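Protein-tyrosine-phosphatase (Vibrio vulnificus, PDB 7DHF) probably removes phosphate from phosphotyrosine residues of proteins, as a low-molecular-weight protein tyrosine phosphatase linked to capsular polysaccharide. Local coordinates at residues S19-E23 against V35-G39; V13-C17 against H70-Q74; D53-V59 against K128-V132; M109-I115 against E140-W145. The protein carries 1 engineered substitution. Residues are numbered along the deposited sequence.

Overall arrangement
From the N terminus, strand 7-12 leads into residues 13-17, which open contact 2; it closes only at residues 70-74. Contact 1 is nested inside that loop and joins helix 18-29 to strand 34-39 of the first beta-alpha-beta unit. It touches contact 2 directly (Ser37 OG to Asn15 ND2, 2.9 Å), and both reach the same phosphate. Contact 3 starts at residues 53-59, before contact 2 has closed, and ends at residues 128-132, so the two cross; Ile16 O and Asp53 N are 2.8 Å apart. Contact 4 (109-115 with 140-145) crosses contact 3 in turn, and ties the edge strand 108-110 to helix 128-146, which both contacts share.

Contact 1: residues S19-E23 against V35-G39; sequences SPTGE and VASAG. With PO4 (phosphate ion), chain E.
Glu23 lays its extended side chain (chi1 173°, chi2 -163°) over Ala36 and Ser37, its OE1 reaching to 3.6 Å from Ala36 C. Residues 19-23 are regular helix, with Glu23 N bonded to Ser19 O at 2.9 Å. Residues 35-39 are extended strand, and the two short axes run nearly antiparallel (172°) at a closest approach of 7.3 Å. The register sets Ser19 CA 5.8 Å from Ser37 CA and Glu23 CA 5.6 Å from Ala36 CA. This is the helix-to-second-strand packing of the beta-alpha-beta unit formed by strand 7-12, helix 18-29 and strand 34-39.

Val35 and Ser37 direct CA-to-CB at the helix, whereas Ala36 and Ala38 point away from it. Val35 CG1 lies 3.5 Å from Glu23 O, and Ser37 CB 3.4 Å from Ser19 O. In the p rotamer (59°), Ser37 OG donates to Glu23 OE1 at 2.7 Å; Asn15 ND2 also bonds to this hydroxyl. Water 1 links Glu23 OE1 (2.8 Å) with Ser37 N (3.0 Å).

At the phosphate-binding end, Ser19 (chi1 52°, p) gives phosphate O3 two hydrogen bonds, from N at 3.0 Å and from OG at 2.6 Å. The chemistry thus implies two polar ends: a carboxylate-hydroxyl hydrogen bond joining helix to strand, and an N-terminal helical turn that supplies donors to an anion.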
loop_
_atom_site.group_PDB
_atom_site.type_symbol
_atom_site.label_atom_id
_atom_site.label_comp_id
_atom_site.label_asym_id
_atom_site.label_seq_id
_atom_site.Cartn_x
_atom_site.Cartn_y
_atom_site.Cartn_z
ATOM N N SER A 19 0.409 0.991 3.456
ATOM C CA SER A 19 0.799 0.157 2.326
ATOM C C SER A 19 0.868 -1.325 2.692
ATOM O O SER A 19 0.435 -2.157 1.886
ATOM C CB SER A 19 2.068 0.673 1.635
ATOM O OG SER A 19 3.135 0.886 2.532
ATOM N N PRO A 20 1.362 -1.721 3.878
ATOM C CA PRO A 20 1.223 -3.142 4.242
ATOM C C PRO A 20 -0.223 -3.566 4.419
ATOM O O PRO A 20 -0.583 -4.695 4.062
ATOM C CB PRO A 20 2.036 -3.271 5.539
ATOM C CG PRO A 20 2.134 -1.903 6.075
ATOM C CD PRO A 20 2.158 -0.989 4.880
ATOM N N THR A 21 -1.066 -2.694 4.971
ATOM C CA THR A 21 -2.482 -3.023 5.101
ATOM C C THR A 21 -3.112 -3.235 3.731
ATOM O O THR A 21 -3.787 -4.242 3.494
ATOM C CB THR A 21 -3.210 -1.922 5.878
ATOM O OG1 THR A 21 -2.660 -1.815 7.198
ATOM C CG2 THR A 21 -4.702 -2.227 5.988
ATOM N N GLY A 22 -2.888 -2.296 2.810
ATOM C CA GLY A 22 -3.425 -2.444 1.468
ATOM C C GLY A 22 -2.898 -3.678 0.762
ATOM O O GLY A 22 -3.637 -4.357 0.047
ATOM N N GLU A 23 -1.609 -3.979 0.946
ATOM C CA GLU A 23 -1.042 -5.207 0.395
ATOM C C GLU A 23 -1.851 -6.423 0.820
ATOM O O GLU A 23 -2.254 -7.242 -0.011
ATOM C CB GLU A 23 0.412 -5.364 0.853
ATOM C CG GLU A 23 1.052 -6.707 0.475
ATOM C CD GLU A 23 2.313 -7.011 1.259
ATOM O OE1 GLU A 23 3.106 -6.080 1.504
ATOM O OE2 GLU A 23 2.506 -8.188 1.637
ATOM N N VAL A 35 0.846 -9.716 -4.508
ATOM C CA VAL A 35 0.773 -8.350 -4.006
ATOM C C VAL A 35 1.895 -8.149 -3.000
ATOM O O VAL A 35 2.087 -8.976 -2.102
ATOM C CB VAL A 35 -0.593 -8.041 -3.367
ATOM C CG1 VAL A 35 -0.735 -6.545 -3.128
ATOM C CG2 VAL A 35 -1.730 -8.554 -4.241
ATOM N N ALA A 36 2.631 -7.052 -3.153
ATOM C CA ALA A 36 3.666 -6.638 -2.218
ATOM C C ALA A 36 3.485 -5.149 -1.943
ATOM O O ALA A 36 2.547 -4.519 -2.440
ATOM C CB ALA A 36 5.063 -6.934 -2.779
ATOM N N SER A 37 4.385 -4.574 -1.147
ATOM C CA SER A 37 4.302 -3.151 -0.854
ATOM C C SER A 37 5.689 -2.584 -0.593
ATOM O O SER A 37 6.644 -3.316 -0.320
ATOM C CB SER A 37 3.368 -2.862 0.329
ATOM O OG SER A 37 3.798 -3.521 1.510
ATOM N N ALA A 38 5.786 -1.259 -0.678
ATOM C CA ALA A 38 7.047 -0.570 -0.449
ATOM C C ALA A 38 6.769 0.879 -0.078
ATOM O O ALA A 38 5.669 1.396 -0.289
ATOM C CB ALA A 38 7.955 -0.632 -1.680
ATOM N N GLY A 39 7.795 1.527 0.467
ATOM C CA GLY A 39 7.681 2.903 0.907
ATOM C C GLY A 39 8.667 3.830 0.229
ATOM O O GLY A 39 9.855 3.510 0.105
HETATM P P PO4 E . 2.657 3.994 5.125
HETATM O O1 PO4 E . 3.460 3.648 6.361
HETATM O O2 PO4 E . 1.241 4.293 5.556
HETATM O O3 PO4 E . 2.682 2.787 4.217
HETATM O O4 PO4 E . 3.273 5.204 4.459
HETATM O O HOH W 1 5.801 -6.412 0.715
HETATM O O HOH W 2 0.853 -10.133 0.314
#

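Contact 2: residues V13-C17 against H70-Q74. With PO4 (phosphate ion), chain E.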
loop_
_atom_site.group_PDB
_atom_site.type_symbol
_atom_site.label_atom_id
_atom_site.label_comp_id
_atom_site.label_asym_id
_atom_site.label_seq_id
_atom_site.Cartn_x
_atom_site.Cartn_y
_atom_site.Cartn_z
ATOM N N VAL A 13 4.634 5.733 2.036
ATOM C CA VAL A 13 5.822 6.460 2.484
ATOM C C VAL A 13 6.706 5.606 3.399
ATOM O O VAL A 13 7.882 5.388 3.112
ATOM C CB VAL A 13 5.447 7.807 3.138
ATOM C CG1 VAL A 13 6.684 8.524 3.665
ATOM C CG2 VAL A 13 4.704 8.682 2.142
ATOM N N GLY A 14 6.157 5.137 4.518
ATOM C CA GLY A 14 6.954 4.403 5.484
ATOM C C GLY A 14 6.913 2.898 5.305
ATOM O O GLY A 14 7.794 2.184 5.794
ATOM N N ASN A 15 5.890 2.409 4.607
ATOM C CA ASN A 15 5.663 0.975 4.433
ATOM C C ASN A 15 5.491 0.266 5.777
ATOM O O ASN A 15 5.931 -0.871 5.961
ATOM C CB ASN A 15 6.753 0.329 3.567
ATOM C CG ASN A 15 6.359 -1.046 3.024
ATOM O OD1 ASN A 15 7.199 -1.940 2.914
ATOM N ND2 ASN A 15 5.091 -1.214 2.667
ATOM N N ILE A 16 4.820 0.935 6.715
ATOM C CA ILE A 16 4.476 0.326 7.998
ATOM C C ILE A 16 2.996 0.414 8.341
ATOM O O ILE A 16 2.532 -0.348 9.211
ATOM C CB ILE A 16 5.331 0.894 9.157
ATOM C CG1 ILE A 16 5.201 2.420 9.234
ATOM C CG2 ILE A 16 6.785 0.464 9.008
ATOM C CD1 ILE A 16 5.726 3.022 10.527
ATOM N N CYS A 17 2.212 1.298 7.720
ATOM C CA CYS A 17 0.803 1.451 8.070
ATOM C C CYS A 17 -0.117 1.149 6.889
ATOM O O CYS A 17 -0.659 0.044 6.792
ATOM C CB CYS A 17 0.536 2.858 8.618
ATOM S SG CYS A 17 1.313 3.185 10.228
ATOM N N HIS A 70 5.375 -8.813 8.216
ATOM C CA HIS A 70 5.707 -7.805 7.227
ATOM C C HIS A 70 7.061 -7.193 7.557
ATOM O O HIS A 70 7.435 -7.063 8.725
ATOM C CB HIS A 70 4.651 -6.701 7.220
ATOM C CG HIS A 70 5.003 -5.541 6.346
ATOM N ND1 HIS A 70 4.979 -5.614 4.970
ATOM C CD2 HIS A 70 5.408 -4.285 6.650
ATOM C CE1 HIS A 70 5.348 -4.451 4.464
ATOM N NE2 HIS A 70 5.611 -3.627 5.462
ATOM N N GLN A 71 7.800 -6.828 6.512
ATOM C CA GLN A 71 9.055 -6.103 6.652
ATOM C C GLN A 71 9.023 -4.912 5.710
ATOM O O GLN A 71 8.922 -5.084 4.491
ATOM C CB GLN A 71 10.249 -7.001 6.321
ATOM C CG GLN A 71 10.450 -8.156 7.281
ATOM C CD GLN A 71 11.587 -9.061 6.853
ATOM O OE1 GLN A 71 11.587 -9.590 5.741
ATOM N NE2 GLN A 71 12.568 -9.234 7.727
ATOM N N SER A 72 9.110 -3.709 6.271
ATOM C CA SER A 72 9.134 -2.501 5.459
ATOM C C SER A 72 10.323 -2.523 4.505
ATOM O O SER A 72 11.434 -2.907 4.881
ATOM C CB SER A 72 9.230 -1.276 6.366
ATOM O OG SER A 72 9.457 -0.096 5.616
ATOM N N GLN A 73 10.082 -2.116 3.257
ATOM C CA GLN A 73 11.142 -2.040 2.262
ATOM C C GLN A 73 11.041 -0.731 1.491
ATOM O O GLN A 73 9.968 -0.135 1.365
ATOM C CB GLN A 73 11.118 -3.230 1.288
ATOM C CG GLN A 73 10.045 -3.162 0.211
ATOM C CD GLN A 73 10.124 -4.334 -0.743
ATOM O OE1 GLN A 73 11.214 -4.780 -1.105
ATOM N NE2 GLN A 73 8.971 -4.847 -1.149
ATOM N N GLN A 74 12.180 -0.318 0.941
ATOM C CA GLN A 74 12.299 0.939 0.218
ATOM C C GLN A 74 11.907 0.763 -1.244
ATOM O O GLN A 74 12.235 -0.245 -1.877
ATOM C CB GLN A 74 13.747 1.428 0.293
ATOM C CG GLN A 74 14.084 2.622 -0.595
ATOM C CD GLN A 74 13.326 3.877 -0.216
ATOM O OE1 GLN A 74 13.162 4.186 0.964
ATOM N NE2 GLN A 74 12.856 4.608 -1.221
HETATM P P PO4 E . 2.657 3.994 5.125
HETATM O O1 PO4 E . 3.460 3.648 6.361
HETATM O O2 PO4 E . 1.241 4.293 5.556
HETATM O O3 PO4 E . 2.682 2.787 4.217
HETATM O O4 PO4 E . 3.273 5.204 4.459
HETATM O O HOH W 3 7.610 -4.744 2.086
#
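Asn15 is the residue on which this contact turns. Its backbone is left-handed (phi/psi 59°/38°), and its side chain, with chi1 at -163° (t), is directed at residues 70-74. There OD1 accepts from Gln73 N at 2.9 Å, while ND2 serves the hydroxyls of Ser19 and Ser37. Asn15 CA lies 5.0 Å from Ser72 CA, the nearest such pair across the two segments. His70, at chi1 173° (t) and chi2 72°, presents its ring edge so that NE2 donates to Asn15 O at 2.8 Å, with Asn15 O near the ring plane.

Residues 13-17 belong to the phosphate-binding P-loop of low-molecular-weight tyrosine phosphatases, the CX5R motif, whose predicted nucleophile position is occupied here by the engineered Ala12. Val13 N and Gly14 N donate to phosphate O4 at 2.8 and 2.9 Å; Ile16 N and Cys17 N donate to O1 at 3.1 and 3.0 Å; Asn15 N makes a weak 3.3 Å bond to O3. With the amides turned inward, the carbonyls of Gly14 and Asn15 face residues 70-74.

Ser72, also t (171°), turns OG onto Gly14 O at 2.8 Å, and its CB meets Ile16 CG2 at 4.0 Å, although the end of Ile16 (chi1 56°, p) leads away. Gln73, chi1 77° (p), sends its amide NE2 to Ser37 O. Water 3 sits 3.0 Å from Asn15 OD1 and 2.8 Å from Gln71 O.

Contact 3: residues D53-V59 against K128-V132; sequences DAMAIEV and KEAFV
Residues 54-59 and 128-132 are both alpha-helical, and their short axes cross at -54° with a closest approach of 9.5 Å. This is helix-helix packing within the low-molecular-weight tyrosine phosphatase fold, joining the start of helix 54-61 to that of the C-terminal helix 128-146. Three CA pairs set the register: Met55 with Lys128 at 6.5 Å, Ala56 with Phe131 at 6.2 Å and Val59 with Val132 at 6.5 Å.

Phe131, chi1 -75° (m) and chi2 -93°, is the central side chain, about 6 Å (between side chains) from Asp122, the predicted proton donor. Met55 CB stands 3.9 Å from its ring centroid, only 7° off the normal, a CH-pi contact over the face; Met55 CG is 3.7 Å from Phe131 CD2. Ala56 CB approaches Phe131 CD1 at 3.9 Å. Val59, chi1 170° (t), closes the apolar patch through CG2, 3.9 Å from Phe131 CB and 4.2 Å from Val132 CG2.

The fully extended Lys128 (all four chi angles t) lies across Met55 and Val59, its CG 3.7 Å from Met55 SD and its CE 3.9 Å from Val59 CG2, before NZ forms a salt bridge with Glu62. Asp53 is the N-cap: its OD2 accepts from Met55 N at 2.8 Å and lies 3.5 Å from Phe131 CZ.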
loop_
_atom_site.group_PDB
_atom_site.type_symbol
_atom_site.label_atom_id
_atom_site.label_comp_id
_atom_site.label_asym_id
_atom_site.label_seq_id
_atom_site.Cartn_x
_atom_site.Cartn_y
_atom_site.Cartn_z
ATOM N N ASP A 53 2.958 -1.468 11.742
ATOM C CA ASP A 53 2.590 -0.844 13.002
ATOM C C ASP A 53 1.618 -1.735 13.767
ATOM O O ASP A 53 0.684 -2.299 13.192
ATOM C CB ASP A 53 1.938 0.506 12.704
ATOM C CG ASP A 53 1.623 1.291 13.954
ATOM O OD1 ASP A 53 2.378 2.236 14.266
ATOM O OD2 ASP A 53 0.616 0.967 14.616
ATOM N N ALA A 54 1.839 -1.852 15.079
ATOM C CA ALA A 54 1.053 -2.782 15.883
ATOM C C ALA A 54 -0.440 -2.495 15.783
ATOM O O ALA A 54 -1.258 -3.422 15.769
ATOM C CB ALA A 54 1.508 -2.725 17.342
ATOM N N MET A 55 -0.823 -1.218 15.725
ATOM C CA MET A 55 -2.243 -0.901 15.645
ATOM C C MET A 55 -2.801 -1.212 14.262
ATOM O O MET A 55 -3.970 -1.596 14.138
ATOM C CB MET A 55 -2.487 0.564 16.003
ATOM C CG MET A 55 -3.957 0.899 16.236
ATOM S SD MET A 55 -4.670 -0.037 17.613
ATOM C CE MET A 55 -3.931 0.800 19.013
ATOM N N ALA A 56 -1.990 -1.051 13.212
ATOM C CA ALA A 56 -2.414 -1.488 11.885
ATOM C C ALA A 56 -2.644 -2.994 11.857
ATOM O O ALA A 56 -3.627 -3.469 11.278
ATOM C CB ALA A 56 -1.381 -1.076 10.837
ATOM N N ILE A 57 -1.752 -3.762 12.488
ATOM C CA ILE A 57 -1.940 -5.208 12.558
ATOM C C ILE A 57 -3.228 -5.539 13.299
ATOM O O ILE A 57 -4.011 -6.393 12.866
ATOM C CB ILE A 57 -0.717 -5.878 13.218
ATOM C CG1 ILE A 57 0.551 -5.612 12.400
ATOM C CG2 ILE A 57 -0.954 -7.380 13.379
ATOM C CD1 ILE A 57 1.829 -6.157 13.026
ATOM N N GLU A 58 -3.468 -4.865 14.425
ATOM C CA GLU A 58 -4.628 -5.177 15.254
ATOM C C GLU A 58 -5.927 -4.889 14.508
ATOM O O GLU A 58 -6.844 -5.718 14.492
ATOM C CB GLU A 58 -4.553 -4.368 16.548
ATOM C CG GLU A 58 -5.714 -4.563 17.507
ATOM C CD GLU A 58 -5.508 -5.762 18.415
ATOM O OE1 GLU A 58 -4.962 -6.782 17.942
ATOM O OE2 GLU A 58 -5.873 -5.679 19.605
ATOM N N VAL A 59 -6.030 -3.705 13.897
ATOM C CA VAL A 59 -7.250 -3.346 13.178
ATOM C C VAL A 59 -7.510 -4.327 12.043
ATOM O O VAL A 59 -8.648 -4.758 11.823
ATOM C CB VAL A 59 -7.174 -1.887 12.684
ATOM C CG1 VAL A 59 -8.310 -1.575 11.721
ATOM C CG2 VAL A 59 -7.212 -0.928 13.866
ATOM N N LYS A 128 -6.172 4.744 17.600
ATOM C CA LYS A 128 -6.766 3.646 16.846
ATOM C C LYS A 128 -7.847 4.146 15.898
ATOM O O LYS A 128 -8.046 3.563 14.826
ATOM C CB LYS A 128 -7.366 2.617 17.805
ATOM C CG LYS A 128 -8.027 1.443 17.104
ATOM C CD LYS A 128 -8.409 0.346 18.080
ATOM C CE LYS A 128 -8.989 -0.852 17.352
ATOM N NZ LYS A 128 -9.290 -1.980 18.276
ATOM N N GLU A 129 -8.553 5.219 16.270
ATOM C CA GLU A 129 -9.582 5.772 15.394
ATOM C C GLU A 129 -9.030 6.067 14.008
ATOM O O GLU A 129 -9.692 5.804 12.996
ATOM C CB GLU A 129 -10.156 7.054 16.000
ATOM C CG GLU A 129 -11.099 6.838 17.166
ATOM C CD GLU A 129 -11.824 8.110 17.561
ATOM O OE1 GLU A 129 -12.657 8.590 16.764
ATOM O OE2 GLU A 129 -11.552 8.637 18.661
ATOM N N ALA A 130 -7.822 6.630 13.939
ATOM C CA ALA A 130 -7.222 6.939 12.645
ATOM C C ALA A 130 -6.912 5.667 11.869
ATOM O O ALA A 130 -7.039 5.638 10.639
ATOM C CB ALA A 130 -5.957 7.774 12.841
ATOM N N PHE A 131 -6.498 4.609 12.567
ATOM C CA PHE A 131 -6.237 3.338 11.901
ATOM C C PHE A 131 -7.530 2.696 11.410
ATOM O O PHE A 131 -7.548 2.058 10.351
ATOM C CB PHE A 131 -5.465 2.410 12.840
ATOM C CG PHE A 131 -4.017 2.784 12.991
ATOM C CD1 PHE A 131 -3.051 2.204 12.188
ATOM C CD2 PHE A 131 -3.624 3.724 13.930
ATOM C CE1 PHE A 131 -1.723 2.549 12.319
ATOM C CE2 PHE A 131 -2.294 4.075 14.066
ATOM C CZ PHE A 131 -1.343 3.487 13.258
ATOM N N VAL A 132 -8.619 2.848 12.165
ATOM C CA VAL A 132 -9.913 2.344 11.712
ATOM C C VAL A 132 -10.361 3.083 10.457
ATOM O O VAL A 132 -10.878 2.474 9.511
ATOM C CB VAL A 132 -10.951 2.439 12.847
ATOM C CG1 VAL A 132 -12.350 2.102 12.337
ATOM C CG2 VAL A 132 -10.568 1.511 13.989
#

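Contact 4: residues M109-I115 against E140-W145; sequences MLFGQWI and EAAQAW
Ala141 CB occupies the apolar centre, 3.7 Å from Phe111 CD2, 3.9 Å from Gly112 CA and 4.0 Å from Ile115 CD1. The approach is tight because small residues meet: Gly112 CA and Ala141 CA are 5.0 Å apart. Around it, Phe111 CZ touches Ala142 CB at 4.0 Å, and Trp114 CB touches Ala144 CB at 3.3 Å.

Trp145 (chi1 -88°, chi2 115°) makes two edge-to-face pairs. Its edge points to the face of Phe111 (chi1 -160°), the Phe111 ring and Trp145 five-membered ring having centroids 6.0 Å apart and planes at 60°. Its own face receives the edge of Trp114 (chi1 -54°, m), the Trp114 five-membered and Trp145 six-membered rings 4.3 Å apart between centroids, planes at 72°, with Trp114 NE1 3.3 Å from Trp145 CD2. Met109 SD, 3.8 Å from Trp145 CH2, adds a Met-aromatic contact.

In the fold, this cluster packs helix 128-146 against the end of the edge strand 108-110 of the parallel sheet, and Ala142 also meets helix 18-29. From the last strand residue, Leu110, the chain makes a type I turn to Gln113, closed by Gln113 N to Leu110 O at 3.0 Å.

Carbonyls of the turn, with Ala141 O of the helix, make the polar side. Trp145 NE1 donates to Leu110 O at 3.2 Å and, weakly, to Phe111 O at 2.9 Å. Water 4 donates to Phe111 O (2.8 Å) and Ala141 O (3.1 Å) and accepts from Trp114 N (2.9 Å).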
loop_
_atom_site.group_PDB
_atom_site.type_symbol
_atom_site.label_atom_id
_atom_site.label_comp_id
_atom_site.label_asym_id
_atom_site.label_seq_id
_atom_site.Cartn_x
_atom_site.Cartn_y
_atom_site.Cartn_z
ATOM N N MET A 109 -1.035 3.977 -10.460
ATOM C CA MET A 109 -2.407 4.436 -10.314
ATOM C C MET A 109 -2.698 4.639 -8.829
ATOM O O MET A 109 -1.870 4.332 -7.967
ATOM C CB MET A 109 -3.369 3.430 -10.959
ATOM C CG MET A 109 -3.017 3.124 -12.413
ATOM S SD MET A 109 -4.083 1.897 -13.187
ATOM C CE MET A 109 -3.244 1.649 -14.750
ATOM N N LEU A 110 -3.884 5.156 -8.523
ATOM C CA LEU A 110 -4.237 5.545 -7.163
ATOM C C LEU A 110 -4.988 4.416 -6.468
ATOM O O LEU A 110 -5.964 3.887 -7.008
ATOM C CB LEU A 110 -5.106 6.803 -7.184
ATOM C CG LEU A 110 -5.414 7.428 -5.820
ATOM C CD1 LEU A 110 -4.165 8.038 -5.203
ATOM C CD2 LEU A 110 -6.503 8.477 -5.956
ATOM N N PHE A 111 -4.550 4.068 -5.256
ATOM C CA PHE A 111 -5.237 3.017 -4.513
ATOM C C PHE A 111 -6.720 3.340 -4.363
ATOM O O PHE A 111 -7.574 2.473 -4.574
ATOM C CB PHE A 111 -4.584 2.811 -3.144
ATOM C CG PHE A 111 -4.901 1.481 -2.526
ATOM C CD1 PHE A 111 -4.041 0.405 -2.687
ATOM C CD2 PHE A 111 -6.064 1.297 -1.798
ATOM C CE1 PHE A 111 -4.333 -0.824 -2.131
ATOM C CE2 PHE A 111 -6.361 0.068 -1.239
ATOM C CZ PHE A 111 -5.492 -0.993 -1.405
ATOM N N GLY A 112 -7.045 4.586 -4.028
ATOM C CA GLY A 112 -8.428 4.985 -3.855
ATOM C C GLY A 112 -9.096 5.517 -5.110
ATOM O O GLY A 112 -10.011 6.341 -5.024
ATOM N N GLN A 113 -8.676 5.041 -6.285
ATOM C CA GLN A 113 -9.257 5.554 -7.525
ATOM C C GLN A 113 -10.773 5.408 -7.541
ATOM O O GLN A 113 -11.484 6.307 -8.004
ATOM C CB GLN A 113 -8.656 4.852 -8.742
ATOM C CG GLN A 113 -9.408 5.204 -10.021
ATOM C CD GLN A 113 -8.685 4.826 -11.295
ATOM O OE1 GLN A 113 -7.591 4.265 -11.274
ATOM N NE2 GLN A 113 -9.307 5.134 -12.423
ATOM N N TRP A 114 -11.290 4.288 -7.047
ATOM C CA TRP A 114 -12.691 3.939 -7.240
ATOM C C TRP A 114 -13.598 4.442 -6.129
ATOM O O TRP A 114 -14.810 4.202 -6.182
ATOM C CB TRP A 114 -12.814 2.422 -7.398
ATOM C CG TRP A 114 -11.922 1.936 -8.484
ATOM C CD1 TRP A 114 -10.834 1.122 -8.360
ATOM C CD2 TRP A 114 -12.020 2.269 -9.871
ATOM N NE1 TRP A 114 -10.254 0.919 -9.588
ATOM C CE2 TRP A 114 -10.966 1.611 -10.534
ATOM C CE3 TRP A 114 -12.903 3.054 -10.619
ATOM C CZ2 TRP A 114 -10.771 1.712 -11.907
ATOM C CZ3 TRP A 114 -12.708 3.153 -11.984
ATOM C CH2 TRP A 114 -11.650 2.487 -12.613
ATOM N N ILE A 115 -13.053 5.164 -5.155
ATOM C CA ILE A 115 -13.856 5.779 -4.105
ATOM C C ILE A 115 -13.744 7.292 -4.229
ATOM O O ILE A 115 -13.525 7.997 -3.241
ATOM C CB ILE A 115 -13.455 5.270 -2.705
ATOM C CG1 ILE A 115 -11.949 5.444 -2.461
ATOM C CG2 ILE A 115 -13.860 3.811 -2.553
ATOM C CD1 ILE A 115 -11.531 5.228 -1.009
ATOM N N GLU A 140 -12.676 -0.446 1.317
ATOM C CA GLU A 140 -13.576 -0.043 0.241
ATOM C C GLU A 140 -12.832 0.076 -1.083
ATOM O O GLU A 140 -13.319 -0.379 -2.127
ATOM C CB GLU A 140 -14.219 1.300 0.587
ATOM C CG GLU A 140 -15.175 1.262 1.766
ATOM C CD GLU A 140 -15.803 2.616 2.044
ATOM O OE1 GLU A 140 -15.944 3.412 1.091
ATOM O OE2 GLU A 140 -16.154 2.884 3.214
ATOM N N ALA A 141 -11.651 0.697 -1.061
ATOM C CA ALA A 141 -10.884 0.898 -2.284
ATOM C C ALA A 141 -10.410 -0.426 -2.868
ATOM O O ALA A 141 -10.441 -0.621 -4.089
ATOM C CB ALA A 141 -9.692 1.806 -1.985
ATOM N N ALA A 142 -9.966 -1.347 -2.010
ATOM C CA ALA A 142 -9.454 -2.630 -2.477
ATOM C C ALA A 142 -10.563 -3.493 -3.062
ATOM O O ALA A 142 -10.353 -4.179 -4.068
ATOM C CB ALA A 142 -8.760 -3.358 -1.328
ATOM N N GLN A 143 -11.743 -3.490 -2.434
ATOM C CA GLN A 143 -12.872 -4.234 -2.980
ATOM C C GLN A 143 -13.139 -3.835 -4.421
ATOM O O GLN A 143 -13.417 -4.688 -5.272
ATOM C CB GLN A 143 -14.127 -3.978 -2.147
ATOM C CG GLN A 143 -14.134 -4.622 -0.781
ATOM C CD GLN A 143 -15.385 -4.272 -0.006
ATOM O OE1 GLN A 143 -16.460 -4.110 -0.586
ATOM N NE2 GLN A 143 -15.255 -4.152 1.309
ATOM N N ALA A 144 -13.068 -2.537 -4.711
ATOM C CA ALA A 144 -13.342 -2.062 -6.061
ATOM C C ALA A 144 -12.250 -2.497 -7.031
ATOM O O ALA A 144 -12.547 -2.930 -8.150
ATOM C CB ALA A 144 -13.490 -0.542 -6.052
ATOM N N TRP A 145 -10.983 -2.395 -6.622
ATOM C CA TRP A 145 -9.894 -2.846 -7.484
ATOM C C TRP A 145 -10.006 -4.336 -7.778
ATOM O O TRP A 145 -9.729 -4.778 -8.899
ATOM C CB TRP A 145 -8.543 -2.546 -6.831
ATOM C CG TRP A 145 -8.006 -1.192 -7.154
ATOM C CD1 TRP A 145 -7.803 -0.159 -6.285
ATOM C CD2 TRP A 145 -7.600 -0.717 -8.442
ATOM N NE1 TRP A 145 -7.296 0.929 -6.954
ATOM C CE2 TRP A 145 -7.162 0.612 -8.280
ATOM C CE3 TRP A 145 -7.565 -1.288 -9.719
ATOM C CZ2 TRP A 145 -6.697 1.379 -9.344
ATOM C CZ3 TRP A 145 -7.103 -0.524 -10.774
ATOM C CH2 TRP A 145 -6.676 0.794 -10.581
HETATM O O HOH W 4 -10.243 2.187 -5.264
#